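Local atomic coordinates of ATP-citrate lyase beta-subunit (Chlorobium limicola, PDB entry 6HXJ), a protein that probably takes part in the ATP- and CoA-dependent cleavage of citrate to oxaloacetate and acetyl-CoA, working as a subunit of ATP-citrate lyase. Residues A[2-12]-A[219-227]. Residues are numbered along the deposited sequence; the frame is centred on the assembly and turned at random.
Sequences AKILEGPAMKL and ADWDFKPVS
Phe223 lays its ring obliquely against Ile4 and Pro8, which both lie on the same side of it, joining the irregular chain of 219-227 to the strand and helix of 2-12. Its CB points toward 2-12, and a chi1 of 61°, with CG between the backbone N and the carbonyl carbon, places the ring against both residues. CB begins the contact against Pro8 CG, and CG and CD2 then meet Pro8 CB, CD2 at 4.0 Å. Farther along the ring, CD1 and CE1 touch the methyl Ile4 CG2, CE1 at 3.5 Å. At the tip, CZ lies 3.6 Å above the plane of the Trp221 ring, offset toward its rim. Proline suits the first turn of the helix, where its nitrogen needs no hydrogen to donate.

At one end of the contact, Val226 N donates to Lys3 O at 2.8 Å in a nearly straight bond (168°). Ala2 and Ile4 bond through their backbones to Val210 and Met208 of strand 200-210, while Lys3 O, between them in sequence, bonds to Val226. Apolar contacts lie near this bond: Ala2 CB on Pro225 CB at 3.6 Å, and Leu5 CD2 on Val226 CG2 at 3.8 Å, these last two side chains nearly perpendicular.

At the other end, the long chain of Lys11, bent at chi3, reaches exposed Asp222 in a salt bridge: NZ meets OD1 on its syn side at 2.9 Å, 19° out of the carboxylate plane. Nearby Asp220 is salt-bridged to Lys15, and Trp221 NE1 bonds to Glu182.

The apolar centre is thus flanked by a backbone hydrogen bond and a salt bridge, which probably help hold the chain leading to helix 235-246 against the N-terminal strand and helix; the paired charges probably favour this alignment electrostatically.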
ATOM      1  N   ALA A   2       2.489 -60.719 -12.954  1.00102.03           N
ATOM      2  CA  ALA A   2       1.871 -60.237 -14.189  1.00102.18           C
ATOM      3  C   ALA A   2       2.455 -60.925 -15.425  1.00103.82           C
ATOM      4  O   ALA A   2       3.618 -60.692 -15.795  1.00102.05           O
ATOM      5  CB  ALA A   2       2.000 -58.722 -14.287  1.00102.44           C
ATOM      6  N   LYS A   3       1.639 -61.811 -16.034  1.00 99.62           N
ATOM      7  CA  LYS A   3       2.041 -62.557 -17.216  1.00 98.57           C
ATOM      8  C   LYS A   3       2.124 -61.608 -18.357  1.00100.92           C
ATOM      9  O   LYS A   3       1.276 -60.741 -18.494  1.00101.47           O
ATOM     10  CB  LYS A   3       1.065 -63.686 -17.537  1.00102.12           C
ATOM     11  CG  LYS A   3       1.639 -64.671 -18.554  1.00120.67           C
ATOM     12  CD  LYS A   3       0.716 -65.867 -18.748  1.00132.95           C
ATOM     13  CE  LYS A   3       1.123 -66.754 -19.894  1.00140.28           C
ATOM     14  NZ  LYS A   3       0.201 -67.913 -20.031  1.00148.69           N
ATOM     15  N   ILE A   4       3.175 -61.723 -19.135  1.00 96.63           N
ATOM     16  CA  ILE A   4       3.391 -60.872 -20.284  1.00 97.76           C
ATOM     17  C   ILE A   4       3.473 -61.701 -21.539  1.00105.23           C
ATOM     18  O   ILE A   4       3.884 -62.869 -21.493  1.00104.43           O
ATOM     19  CB  ILE A   4       4.620 -59.967 -20.099  1.00 99.68           C
ATOM     20  CG1 ILE A   4       5.922 -60.788 -20.038  1.00 99.21           C
ATOM     21  CG2 ILE A   4       4.435 -59.078 -18.871  1.00 98.75           C
ATOM     22  CD1 ILE A   4       7.159 -60.014 -20.159  1.00106.89           C
ATOM     23  N   LEU A   5       3.113 -61.084 -22.664  1.00105.44           N
ATOM     24  CA  LEU A   5       3.110 -61.736 -23.968  1.00107.72           C
ATOM     25  C   LEU A   5       4.470 -62.169 -24.473  1.00113.74           C
ATOM     26  O   LEU A   5       5.510 -61.670 -24.032  1.00113.75           O
ATOM     27  CB  LEU A   5       2.405 -60.881 -25.020  1.00109.72           C
ATOM     28  CG  LEU A   5       0.876 -60.800 -24.865  1.00114.53           C
ATOM     29  CD1 LEU A   5       0.273 -59.790 -25.788  1.00116.14           C
ATOM     30  CD2 LEU A   5       0.198 -62.141 -25.094  1.00116.12           C
ATOM     31  N   GLU A   6       4.438 -63.117 -25.419  1.00111.73           N
ATOM     32  CA  GLU A   6       5.618 -63.703 -26.046  1.00111.86           C
ATOM     33  C   GLU A   6       6.557 -62.638 -26.580  1.00115.02           C
ATOM     34  O   GLU A   6       7.730 -62.666 -26.234  1.00113.98           O
ATOM     35  CB  GLU A   6       5.230 -64.650 -27.173  1.00114.87           C
ATOM     36  CG  GLU A   6       4.578 -65.935 -26.712  1.00128.46           C
ATOM     37  CD  GLU A   6       4.182 -66.839 -27.862  1.00163.76           C
ATOM     38  OE1 GLU A   6       5.064 -67.167 -28.692  1.00169.86           O
ATOM     39  OE2 GLU A   6       2.997 -67.243 -27.925  1.00159.08           O
ATOM     40  N   GLY A   7       6.041 -61.707 -27.385  1.00111.28           N
ATOM     41  CA  GLY A   7       6.835 -60.628 -27.963  1.00111.42           C
ATOM     42  C   GLY A   7       7.653 -59.874 -26.934  1.00114.04           C
ATOM     43  O   GLY A   7       8.883 -59.938 -26.945  1.00114.35           O
ATOM     44  N   PRO A   8       6.957 -59.209 -25.997  1.00108.61           N
ATOM     45  CA  PRO A   8       7.629 -58.468 -24.915  1.00106.25           C
ATOM     46  C   PRO A   8       8.719 -59.257 -24.211  1.00108.12           C
ATOM     47  O   PRO A   8       9.823 -58.749 -24.025  1.00108.06           O
ATOM     48  CB  PRO A   8       6.480 -58.191 -23.949  1.00106.82           C
ATOM     49  CG  PRO A   8       5.296 -58.096 -24.801  1.00113.16           C
ATOM     50  CD  PRO A   8       5.492 -59.057 -25.910  1.00110.44           C
ATOM     51  N   ALA A   9       8.397 -60.494 -23.817  1.00102.86           N
ATOM     52  CA  ALA A   9       9.331 -61.377 -23.153  1.00101.74           C
ATOM     53  C   ALA A   9      10.593 -61.493 -23.999  1.00110.06           C
ATOM     54  O   ALA A   9      11.691 -61.230 -23.506  1.00109.43           O
ATOM     55  CB  ALA A   9       8.695 -62.736 -22.965  1.00102.30           C
ATOM     56  N   MET A  10      10.428 -61.803 -25.293  1.00110.36           N
ATOM     57  CA  MET A  10      11.539 -61.922 -26.233  1.00112.00           C
ATOM     58  C   MET A  10      12.350 -60.646 -26.308  1.00114.15           C
ATOM     59  O   MET A  10      13.571 -60.710 -26.311  1.00114.18           O
ATOM     60  CB  MET A  10      11.034 -62.336 -27.602  1.00117.11           C
ATOM     61  CG  MET A  10      10.451 -63.707 -27.588  1.00121.68           C
ATOM     62  SD  MET A  10      10.412 -64.580 -29.148  1.00129.41           S
ATOM     63  CE  MET A  10       8.900 -65.531 -28.894  1.00125.47           C
ATOM     64  N   LYS A  11      11.688 -59.489 -26.299  1.00109.44           N
ATOM     65  CA  LYS A  11      12.373 -58.206 -26.323  1.00109.56           C
ATOM     66  C   LYS A  11      13.358 -58.089 -25.155  1.00110.30           C
ATOM     67  O   LYS A  11      14.492 -57.654 -25.359  1.00110.25           O
ATOM     68  CB  LYS A  11      11.351 -57.057 -26.324  1.00113.23           C
ATOM     69  CG  LYS A  11      11.961 -55.685 -26.084  1.00139.30           C
ATOM     70  CD  LYS A  11      11.060 -54.555 -26.538  1.00157.87           C
ATOM     71  CE  LYS A  11      11.240 -53.333 -25.663  1.00170.50           C
ATOM     72  NZ  LYS A  11      10.948 -52.078 -26.405  1.00181.34           N
ATOM     73  N   LEU A  12      12.933 -58.510 -23.945  1.00103.37           N
ATOM     74  CA  LEU A  12      13.769 -58.463 -22.737  1.00 99.65           C
ATOM     75  C   LEU A  12      14.853 -59.480 -22.803  1.00101.38           C
ATOM     76  O   LEU A  12      15.935 -59.255 -22.287  1.00 99.98           O
ATOM     77  CB  LEU A  12      12.932 -58.686 -21.498  1.00 97.45           C
ATOM     78  CG  LEU A  12      11.717 -57.782 -21.408  1.00102.66           C
ATOM     79  CD1 LEU A  12      11.224 -57.705 -19.996  1.00100.60           C
ATOM     80  CD2 LEU A  12      12.032 -56.374 -21.924  1.00106.45           C
ATOM     81  N   ALA A 219      11.318 -47.678 -17.828  1.00105.89           N
ATOM     82  CA  ALA A 219      10.811 -46.817 -18.897  1.00110.34           C
ATOM     83  C   ALA A 219      10.738 -47.552 -20.261  1.00117.77           C
ATOM     84  O   ALA A 219      10.053 -47.087 -21.177  1.00120.91           O
ATOM     85  CB  ALA A 219      11.676 -45.586 -19.009  1.00114.84           C
ATOM     86  N   ASP A 220      11.402 -48.717 -20.361  1.00112.78           N
ATOM     87  CA  ASP A 220      11.410 -49.542 -21.560  1.00114.14           C
ATOM     88  C   ASP A 220      10.241 -50.541 -21.626  1.00116.09           C
ATOM     89  O   ASP A 220      10.128 -51.268 -22.617  1.00116.45           O
ATOM     90  CB  ASP A 220      12.775 -50.245 -21.713  1.00116.11           C
ATOM     91  CG  ASP A 220      13.034 -51.456 -20.827  1.00128.91           C
ATOM     92  OD1 ASP A 220      12.772 -51.370 -19.599  1.00128.09           O
ATOM     93  OD2 ASP A 220      13.547 -52.471 -21.350  1.00137.21           O
ATOM     94  N   TRP A 221       9.371 -50.563 -20.598  1.00109.99           N
ATOM     95  CA  TRP A 221       8.226 -51.465 -20.513  1.00107.34           C
ATOM     96  C   TRP A 221       7.038 -50.949 -21.301  1.00115.84           C
ATOM     97  O   TRP A 221       6.006 -50.581 -20.723  1.00116.16           O
ATOM     98  CB  TRP A 221       7.848 -51.746 -19.049  1.00102.04           C
ATOM     99  CG  TRP A 221       8.698 -52.766 -18.337  1.00 99.09           C
ATOM    100  CD1 TRP A 221       9.892 -53.292 -18.753  1.00101.55           C
ATOM    101  CD2 TRP A 221       8.426 -53.354 -17.061  1.00 95.37           C
ATOM    102  NE1 TRP A 221      10.361 -54.192 -17.830  1.00 97.71           N
ATOM    103  CE2 TRP A 221       9.488 -54.241 -16.771  1.00 97.55           C
ATOM    104  CE3 TRP A 221       7.379 -53.233 -16.137  1.00 94.99           C
ATOM    105  CZ2 TRP A 221       9.536 -54.989 -15.585  1.00 93.81           C
ATOM    106  CZ3 TRP A 221       7.432 -53.971 -14.964  1.00 93.30           C
ATOM    107  CH2 TRP A 221       8.494 -54.842 -14.701  1.00 92.12           C
ATOM    108  N   ASP A 222       7.172 -50.937 -22.622  1.00115.82           N
ATOM    109  CA  ASP A 222       6.096 -50.525 -23.520  1.00119.35           C
ATOM    110  C   ASP A 222       5.171 -51.724 -23.792  1.00121.35           C
ATOM    111  O   ASP A 222       5.104 -52.220 -24.912  1.00124.49           O
ATOM    112  CB  ASP A 222       6.640 -49.866 -24.816  1.00126.15           C
ATOM    113  CG  ASP A 222       7.697 -50.615 -25.633  1.00138.45           C
ATOM    114  OD1 ASP A 222       8.434 -51.445 -25.052  1.00137.93           O
ATOM    115  OD2 ASP A 222       7.784 -50.369 -26.859  1.00144.48           O
ATOM    116  N   PHE A 223       4.504 -52.223 -22.736  1.00112.60           N
ATOM    117  CA  PHE A 223       3.563 -53.352 -22.758  1.00110.54           C
ATOM    118  C   PHE A 223       2.643 -53.322 -21.525  1.00114.56           C
ATOM    119  O   PHE A 223       2.980 -52.712 -20.506  1.00112.01           O
ATOM    120  CB  PHE A 223       4.286 -54.719 -22.840  1.00108.77           C
ATOM    121  CG  PHE A 223       5.218 -55.042 -21.689  1.00105.47           C
ATOM    122  CD1 PHE A 223       4.724 -55.546 -20.487  1.00104.61           C
ATOM    123  CD2 PHE A 223       6.586 -54.852 -21.809  1.00106.32           C
ATOM    124  CE1 PHE A 223       5.579 -55.800 -19.413  1.00101.58           C
ATOM    125  CE2 PHE A 223       7.441 -55.144 -20.745  1.00105.53           C
ATOM    126  CZ  PHE A 223       6.933 -55.626 -19.558  1.00100.32           C
ATOM    127  N   LYS A 224       1.513 -54.032 -21.612  1.00113.99           N
ATOM    128  CA  LYS A 224       0.529 -54.173 -20.542  1.00113.61           C
ATOM    129  C   LYS A 224       0.441 -55.658 -20.171  1.00116.10           C
ATOM    130  O   LYS A 224       0.726 -56.516 -21.015  1.00115.73           O
ATOM    131  CB  LYS A 224      -0.843 -53.636 -20.987  1.00120.94           C
ATOM    132  CG  LYS A 224      -1.031 -52.129 -20.751  1.00138.00           C
ATOM    133  CD  LYS A 224      -2.217 -51.556 -21.543  1.00151.36           C
ATOM    134  CE  LYS A 224      -2.024 -50.091 -21.878  1.00164.49           C
ATOM    135  NZ  LYS A 224      -3.063 -49.580 -22.811  1.00177.32           N
ATOM    136  N   PRO A 225       0.052 -56.015 -18.935  1.00111.66           N
ATOM    137  CA  PRO A 225       0.019 -57.441 -18.590  1.00110.11           C
ATOM    138  C   PRO A 225      -1.213 -58.164 -19.096  1.00117.79           C
ATOM    139  O   PRO A 225      -2.257 -57.542 -19.285  1.00119.26           O
ATOM    140  CB  PRO A 225       0.093 -57.444 -17.069  1.00109.47           C
ATOM    141  CG  PRO A 225       0.217 -55.979 -16.635  1.00114.38           C
ATOM    142  CD  PRO A 225      -0.295 -55.173 -17.775  1.00112.88           C
ATOM    143  N   VAL A 226      -1.075 -59.484 -19.313  1.00116.04           N
ATOM    144  CA  VAL A 226      -2.119 -60.395 -19.792  1.00119.57           C
ATOM    145  C   VAL A 226      -3.172 -60.535 -18.712  1.00128.09           C
ATOM    146  O   VAL A 226      -2.846 -60.476 -17.526  1.00124.14           O
ATOM    147  CB  VAL A 226      -1.520 -61.780 -20.165  1.00122.21           C
ATOM    148  CG1 VAL A 226      -2.595 -62.840 -20.405  1.00124.26           C
ATOM    149  CG2 VAL A 226      -0.585 -61.686 -21.364  1.00122.65           C
ATOM    150  N   SER A 227      -4.426 -60.766 -19.147  1.00132.86           N
ATOM    151  CA  SER A 227      -5.639 -60.938 -18.358  1.00136.18           C
ATOM    152  C   SER A 227      -5.544 -62.073 -17.336  1.00141.31           C
ATOM    153  O   SER A 227      -5.081 -63.173 -17.666  1.00140.50           O
ATOM    154  CB  SER A 227      -6.829 -61.178 -19.288  1.00145.67           C
ATOM    155  OG  SER A 227      -6.945 -60.216 -20.327  1.00159.20           O
TER